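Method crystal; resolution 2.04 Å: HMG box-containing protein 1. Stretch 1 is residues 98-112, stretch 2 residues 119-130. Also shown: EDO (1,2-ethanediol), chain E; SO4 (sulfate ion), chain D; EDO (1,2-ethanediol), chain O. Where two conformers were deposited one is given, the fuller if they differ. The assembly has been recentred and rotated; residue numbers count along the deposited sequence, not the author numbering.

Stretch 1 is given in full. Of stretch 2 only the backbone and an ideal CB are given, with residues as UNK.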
# COMPACT_ATOMS: atom_id res chain seq x y z
N PRO A 98 -5.58 5.67 0.75
CA PRO A 98 -6.58 5.03 -0.12
C PRO A 98 -6.01 3.85 -0.90
O PRO A 98 -4.79 3.79 -1.14
CB PRO A 98 -6.93 6.14 -1.09
CG PRO A 98 -5.64 6.90 -1.26
CD PRO A 98 -4.94 6.81 0.09
N PHE A 99 -6.86 2.89 -1.23
CA PHE A 99 -6.44 1.71 -1.99
C PHE A 99 -7.47 1.51 -3.08
O PHE A 99 -8.66 1.71 -2.84
CB PHE A 99 -6.38 0.48 -1.10
CG PHE A 99 -5.36 0.59 -0.03
CD1 PHE A 99 -4.01 0.36 -0.32
CD2 PHE A 99 -5.72 1.06 1.24
CE1 PHE A 99 -3.04 0.48 0.66
CE2 PHE A 99 -4.77 1.19 2.20
CZ PHE A 99 -3.41 0.90 1.91
N TYR A 100 -7.00 1.14 -4.26
CA TYR A 100 -7.88 0.89 -5.38
C TYR A 100 -8.03 -0.60 -5.48
O TYR A 100 -7.10 -1.29 -5.91
CB TYR A 100 -7.38 1.54 -6.67
CG TYR A 100 -8.50 1.55 -7.71
CD1 TYR A 100 -9.44 2.58 -7.76
CD2 TYR A 100 -8.65 0.50 -8.60
CE1 TYR A 100 -10.51 2.57 -8.70
CE2 TYR A 100 -9.68 0.47 -9.53
CZ TYR A 100 -10.61 1.50 -9.58
OH TYR A 100 -11.60 1.44 -10.51
N VAL A 101 -9.18 -1.11 -5.04
CA VAL A 101 -9.39 -2.53 -4.86
C VAL A 101 -10.01 -3.12 -6.11
O VAL A 101 -11.00 -2.59 -6.59
CB VAL A 101 -10.24 -2.81 -3.64
CG1 VAL A 101 -10.55 -4.30 -3.54
CG2 VAL A 101 -9.50 -2.25 -2.39
N LYS A 102 -9.40 -4.18 -6.63
CA LYS A 102 -9.92 -4.90 -7.81
C LYS A 102 -11.36 -5.33 -7.58
O LYS A 102 -11.68 -5.88 -6.54
CB LYS A 102 -9.08 -6.15 -8.07
CG LYS A 102 -9.18 -6.74 -9.48
CD LYS A 102 -8.31 -7.99 -9.58
CE LYS A 102 -7.96 -8.31 -11.03
NZ LYS A 102 -9.17 -8.41 -11.87
N ASN A 103 -12.23 -5.06 -8.56
CA ASN A 103 -13.68 -5.36 -8.48
C ASN A 103 -14.45 -4.60 -7.40
O ASN A 103 -15.56 -4.97 -7.08
CB ASN A 103 -13.97 -6.87 -8.34
CG ASN A 103 -13.22 -7.67 -9.36
OD1 ASN A 103 -12.63 -8.70 -9.03
ND2 ASN A 103 -13.19 -7.18 -10.60
N LYS A 104 -13.88 -3.53 -6.87
CA LYS A 104 -14.56 -2.75 -5.84
C LYS A 104 -14.28 -1.24 -5.95
O LYS A 104 -15.15 -0.45 -5.77
CB LYS A 104 -14.19 -3.28 -4.46
CG LYS A 104 -14.75 -2.42 -3.32
CD LYS A 104 -14.92 -3.21 -2.01
CE LYS A 104 -13.67 -3.20 -1.14
NZ LYS A 104 -13.90 -3.70 0.29
N GLY A 105 -13.06 -0.82 -6.29
CA GLY A 105 -12.79 0.60 -6.45
C GLY A 105 -12.16 1.18 -5.20
O GLY A 105 -11.59 0.45 -4.38
N TRP A 106 -12.27 2.49 -5.07
CA TRP A 106 -11.53 3.19 -4.03
C TRP A 106 -12.02 2.76 -2.64
O TRP A 106 -13.22 2.74 -2.36
CB TRP A 106 -11.64 4.71 -4.22
CG TRP A 106 -10.79 5.24 -5.31
CD1 TRP A 106 -11.22 5.81 -6.46
CD2 TRP A 106 -9.36 5.23 -5.38
NE1 TRP A 106 -10.17 6.18 -7.23
CE2 TRP A 106 -9.01 5.85 -6.60
CE3 TRP A 106 -8.34 4.78 -4.51
CZ2 TRP A 106 -7.68 6.02 -6.99
CZ3 TRP A 106 -7.03 4.98 -4.88
CH2 TRP A 106 -6.71 5.58 -6.14
N SER A 107 -11.07 2.44 -1.77
CA SER A 107 -11.37 1.91 -0.45
C SER A 107 -10.35 2.45 0.56
O SER A 107 -9.26 2.86 0.19
CB SER A 107 -11.30 0.36 -0.49
OG SER A 107 -12.04 -0.17 -1.59
N SER A 108 -10.70 2.42 1.84
CA SER A 108 -9.86 2.98 2.89
C SER A 108 -10.25 2.32 4.18
O SER A 108 -11.34 1.80 4.33
CB SER A 108 -10.15 4.49 2.97
OG SER A 108 -9.65 5.09 4.14
N PHE A 109 -9.35 2.32 5.14
CA PHE A 109 -9.71 1.90 6.50
C PHE A 109 -10.49 3.00 7.19
O PHE A 109 -11.21 2.71 8.16
CB PHE A 109 -8.43 1.55 7.32
CG PHE A 109 -7.78 0.28 6.87
CD1 PHE A 109 -8.17 -0.92 7.39
CD2 PHE A 109 -6.83 0.28 5.84
CE1 PHE A 109 -7.60 -2.11 6.93
CE2 PHE A 109 -6.27 -0.90 5.38
CZ PHE A 109 -6.67 -2.09 5.94
N TYR A 110 -10.36 4.26 6.72
CA TYR A 110 -11.07 5.39 7.33
C TYR A 110 -11.60 6.32 6.23
O TYR A 110 -10.97 7.34 5.92
CB TYR A 110 -10.11 6.17 8.23
CG TYR A 110 -9.87 5.48 9.54
CD1 TYR A 110 -10.73 5.69 10.63
CD2 TYR A 110 -8.80 4.62 9.69
CE1 TYR A 110 -10.51 5.05 11.85
CE2 TYR A 110 -8.57 3.97 10.86
CZ TYR A 110 -9.43 4.18 11.95
OH TYR A 110 -9.19 3.53 13.13
N PRO A 111 -12.71 5.93 5.60
CA PRO A 111 -13.19 6.64 4.41
C PRO A 111 -13.35 8.15 4.63
O PRO A 111 -12.99 8.92 3.77
CB PRO A 111 -14.54 5.99 4.17
CG PRO A 111 -14.31 4.59 4.63
CD PRO A 111 -13.51 4.71 5.85
N SER A 112 -13.79 8.58 5.82
CA SER A 112 -13.96 10.02 6.06
C SER A 112 -12.64 10.74 6.13
O SER A 112 -12.55 11.86 5.64
CB SER A 112 -14.78 10.27 7.32
OG SER A 112 -16.07 9.74 7.07
N UNK A 119 -9.92 13.84 -1.03
CA UNK A 119 -11.12 14.15 -1.83
C UNK A 119 -11.79 12.92 -2.47
O UNK A 119 -12.70 13.05 -3.28
CB UNK A 119 -10.75 15.14 -2.93
N UNK A 120 -11.40 11.72 -2.07
CA UNK A 120 -11.85 10.52 -2.75
C UNK A 120 -12.87 9.81 -1.85
O UNK A 120 -12.53 9.42 -0.72
CB UNK A 120 -10.67 9.60 -3.09
N UNK A 121 -14.09 9.57 -2.35
CA UNK A 121 -15.06 8.78 -1.61
C UNK A 121 -14.72 7.27 -1.62
O UNK A 121 -14.38 6.74 -2.67
CB UNK A 121 -16.45 9.01 -2.20
N UNK A 122 -14.83 6.60 -0.49
CA UNK A 122 -14.29 5.25 -0.37
C UNK A 122 -15.22 4.31 0.33
O UNK A 122 -15.87 4.71 1.28
CB UNK A 122 -12.95 5.28 0.37
N UNK A 123 -15.25 3.07 -0.13
CA UNK A 123 -15.76 1.94 0.62
C UNK A 123 -14.75 1.57 1.70
O UNK A 123 -13.60 2.03 1.71
CB UNK A 123 -16.04 0.75 -0.30
N UNK A 124 -15.14 0.67 2.56
CA UNK A 124 -14.25 0.15 3.58
C UNK A 124 -13.39 -0.97 3.02
O UNK A 124 -13.90 -1.86 2.33
CB UNK A 124 -15.05 -0.34 4.79
N UNK A 125 -12.11 -0.96 3.33
CA UNK A 125 -11.17 -2.01 2.95
C UNK A 125 -11.40 -3.22 3.84
O UNK A 125 -11.68 -3.05 5.03
CB UNK A 125 -9.72 -1.52 3.05
N UNK A 126 -11.28 -4.42 3.29
CA UNK A 126 -11.27 -5.65 4.13
C UNK A 126 -10.19 -6.63 3.70
O UNK A 126 -9.77 -6.64 2.52
CB UNK A 126 -12.63 -6.35 4.07
N UNK A 127 -9.81 -7.50 4.63
CA UNK A 127 -8.92 -8.62 4.35
C UNK A 127 -9.46 -9.39 3.12
O UNK A 127 -10.67 -9.62 2.96
CB UNK A 127 -8.80 -9.54 5.57
N UNK A 128 -8.56 -9.73 2.22
CA UNK A 128 -8.93 -10.34 0.96
C UNK A 128 -8.89 -9.37 -0.20
O UNK A 128 -8.75 -9.80 -1.33
CB UNK A 128 -10.33 -10.95 1.07
N UNK A 129 -9.06 -8.07 0.05
CA UNK A 129 -9.02 -7.09 -1.03
C UNK A 129 -7.67 -7.09 -1.75
O UNK A 129 -6.61 -7.11 -1.12
CB UNK A 129 -9.32 -5.69 -0.48
N UNK A 130 -7.73 -7.06 -3.07
CA UNK A 130 -6.54 -6.98 -3.88
C UNK A 130 -6.34 -5.53 -4.28
O UNK A 130 -7.14 -4.94 -5.05
CB UNK A 130 -6.64 -7.89 -5.11
C1 EDO E . -14.33 6.41 8.99
O1 EDO E . -13.35 7.43 8.66
C2 EDO E . -15.73 6.73 8.47
O2 EDO E . -16.41 5.62 7.86
S SO4 D . -11.77 -7.36 7.99
O1 SO4 D . -11.19 -7.43 9.31
O2 SO4 D . -12.07 -8.65 7.41
O3 SO4 D . -12.88 -6.42 7.92
O4 SO4 D . -10.76 -6.79 7.14
C1 EDO O . -11.79 -2.09 -10.55
O1 EDO O . -11.44 -3.46 -10.80
C2 EDO O . -13.19 -1.74 -11.01
O2 EDO O . -14.01 -1.44 -9.88

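Position 119 has positive phi (76°) and nothing of stretch 1 within 5.5 Å of its ideal CB; the backbone alone favours glycine, and Gly-119 is deposited.

At position 120 CA-to-CB points toward stretch 1, with the ideal CB 4.9 Å from Trp-106 CG. The indole face of Trp-106, turned to this position, suits an aliphatic chain; leucine, valine or methionine would also suit. The residue is Ile-120, whose CG2 lies over the five-membered ring of Trp-106, 3.8 Å from its centroid and 26° off the normal, a CH-pi contact.

Position 121 points away into space free of stretch 1 (phi -74°), so many residues fit, proline among them: Pro-121.

Position 122 points toward stretch 1, its ideal CB 3.8 Å from Ser-107 CA and 3.9 Å from Ser-108 CB. Such close walls favour a small side chain: alanine, serine, cysteine, perhaps valine. Cys-122 (chi1 m) brings SG to 4.2 Å from Trp-106 CB, while its CB lies 4.0 Å from Pro-111 CB.

Position 123 forms a parallel bridge with Ser-107, both side chains on the same face. Its N donates to Trp-106 O (3.0 Å) and its O accepts from Ser-108 N (2.9 Å), whatever the side chain. Lys-104 CD is 4.5 Å from the ideal CB, so small polar or apolar groups suit. Cys-123 places SG 4.2 Å from Lys-104 CG.

Position 124 points away, leaving room for a long or polar chain; Glu-124 is deposited. Its backbone O accepts from Lys-104 NZ (2.7 Å).

At position 125 the ideal CB points sideways, 4.2 Å from Phe-109 CE2 and 4.3 Å from Ser-107 CB, and N donates to Ser-108 O (3.0 Å). A compact branched aliphatic is indicated, valine or isoleucine. Val-125 sets CB over the Phe-109 face, 4.1 Å from the ring centroid and 11° off the normal, and CG2 4.0 Å from Phe-99 CD2.

Position 126 points away, and a polar or aromatic chain able to donate would suit the nearby sulfate: His-126 ND1 donates to SO4 O3 (2.6 Å).

Position 127 also points away, with nothing of stretch 1 within 5.5 Å of the ideal CB, so many residues fit. Its backbone N donates to SO4 O4 (2.8 Å) whatever the side chain; that of Ile-127 makes no contact with stretch 1.

Position 128, in a type II turn, has phi/psi 103/-26; a CB would jam against the preceding carbonyl, hence Gly-128.

Position 129 points toward stretch 1, its ideal CB 5.1 Å from Lys-104 NZ. That charge calls for an acid, though asparagine could also accept. Asp-129 OD2 forms a salt bridge with Lys-104 NZ (2.8 Å) and accepts from His-126 N (2.8 Å).

At position 130 the backbone O accepts from Lys-102 N (2.9 Å), whatever the side chain. The ideal CB points sideways and lies 4.2 Å from Lys-102 CB; beta-branched or other aliphatic residues suit. Val-130 packs its CB against Lys-102 CB at that distance.

Stretch 2 (119-130) GIPCCEVHIGDV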
# COMPACT_ATOMS: atom_id res chain seq x y z
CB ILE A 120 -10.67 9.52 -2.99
CG1 ILE A 120 -9.61 10.15 -3.91
CG2 ILE A 120 -11.19 8.21 -3.57
CD1 ILE A 120 -8.32 9.35 -3.98
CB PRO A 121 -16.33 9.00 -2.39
CG PRO A 121 -15.88 9.25 -3.82
CD PRO A 121 -14.53 9.88 -3.73
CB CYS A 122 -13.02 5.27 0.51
SG CYS A 122 -11.61 6.07 -0.26
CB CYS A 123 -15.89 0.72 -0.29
SG CYS A 123 -16.93 0.86 -1.76
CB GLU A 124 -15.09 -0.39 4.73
CG GLU A 124 -15.16 0.54 5.93
CD GLU A 124 -16.03 -0.01 7.06
OE1 GLU A 124 -16.77 0.80 7.66
OE2 GLU A 124 -15.97 -1.23 7.34
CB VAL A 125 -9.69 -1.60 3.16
CG1 VAL A 125 -8.73 -2.78 2.89
CG2 VAL A 125 -9.31 -0.40 2.29
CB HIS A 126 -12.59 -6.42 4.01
CG HIS A 126 -13.78 -5.64 4.46
ND1 HIS A 126 -14.03 -5.37 5.79
CD2 HIS A 126 -14.73 -4.99 3.76
CE1 HIS A 126 -15.11 -4.62 5.88
NE2 HIS A 126 -15.56 -4.38 4.66
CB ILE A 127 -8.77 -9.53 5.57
CG1 ILE A 127 -8.03 -8.78 6.69
CG2 ILE A 127 -8.04 -10.85 5.17
CD1 ILE A 127 -8.05 -9.46 8.09
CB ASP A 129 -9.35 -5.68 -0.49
CG ASP A 129 -10.86 -5.52 -0.10
OD1 ASP A 129 -11.67 -6.43 -0.35
OD2 ASP A 129 -11.22 -4.47 0.46
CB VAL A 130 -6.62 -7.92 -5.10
CG1 VAL A 130 -5.40 -7.69 -6.05
CG2 VAL A 130 -6.74 -9.40 -4.63
O HOH W 1 -10.17 -7.44 -4.67
O HOH W 2 -14.88 -6.21 0.15
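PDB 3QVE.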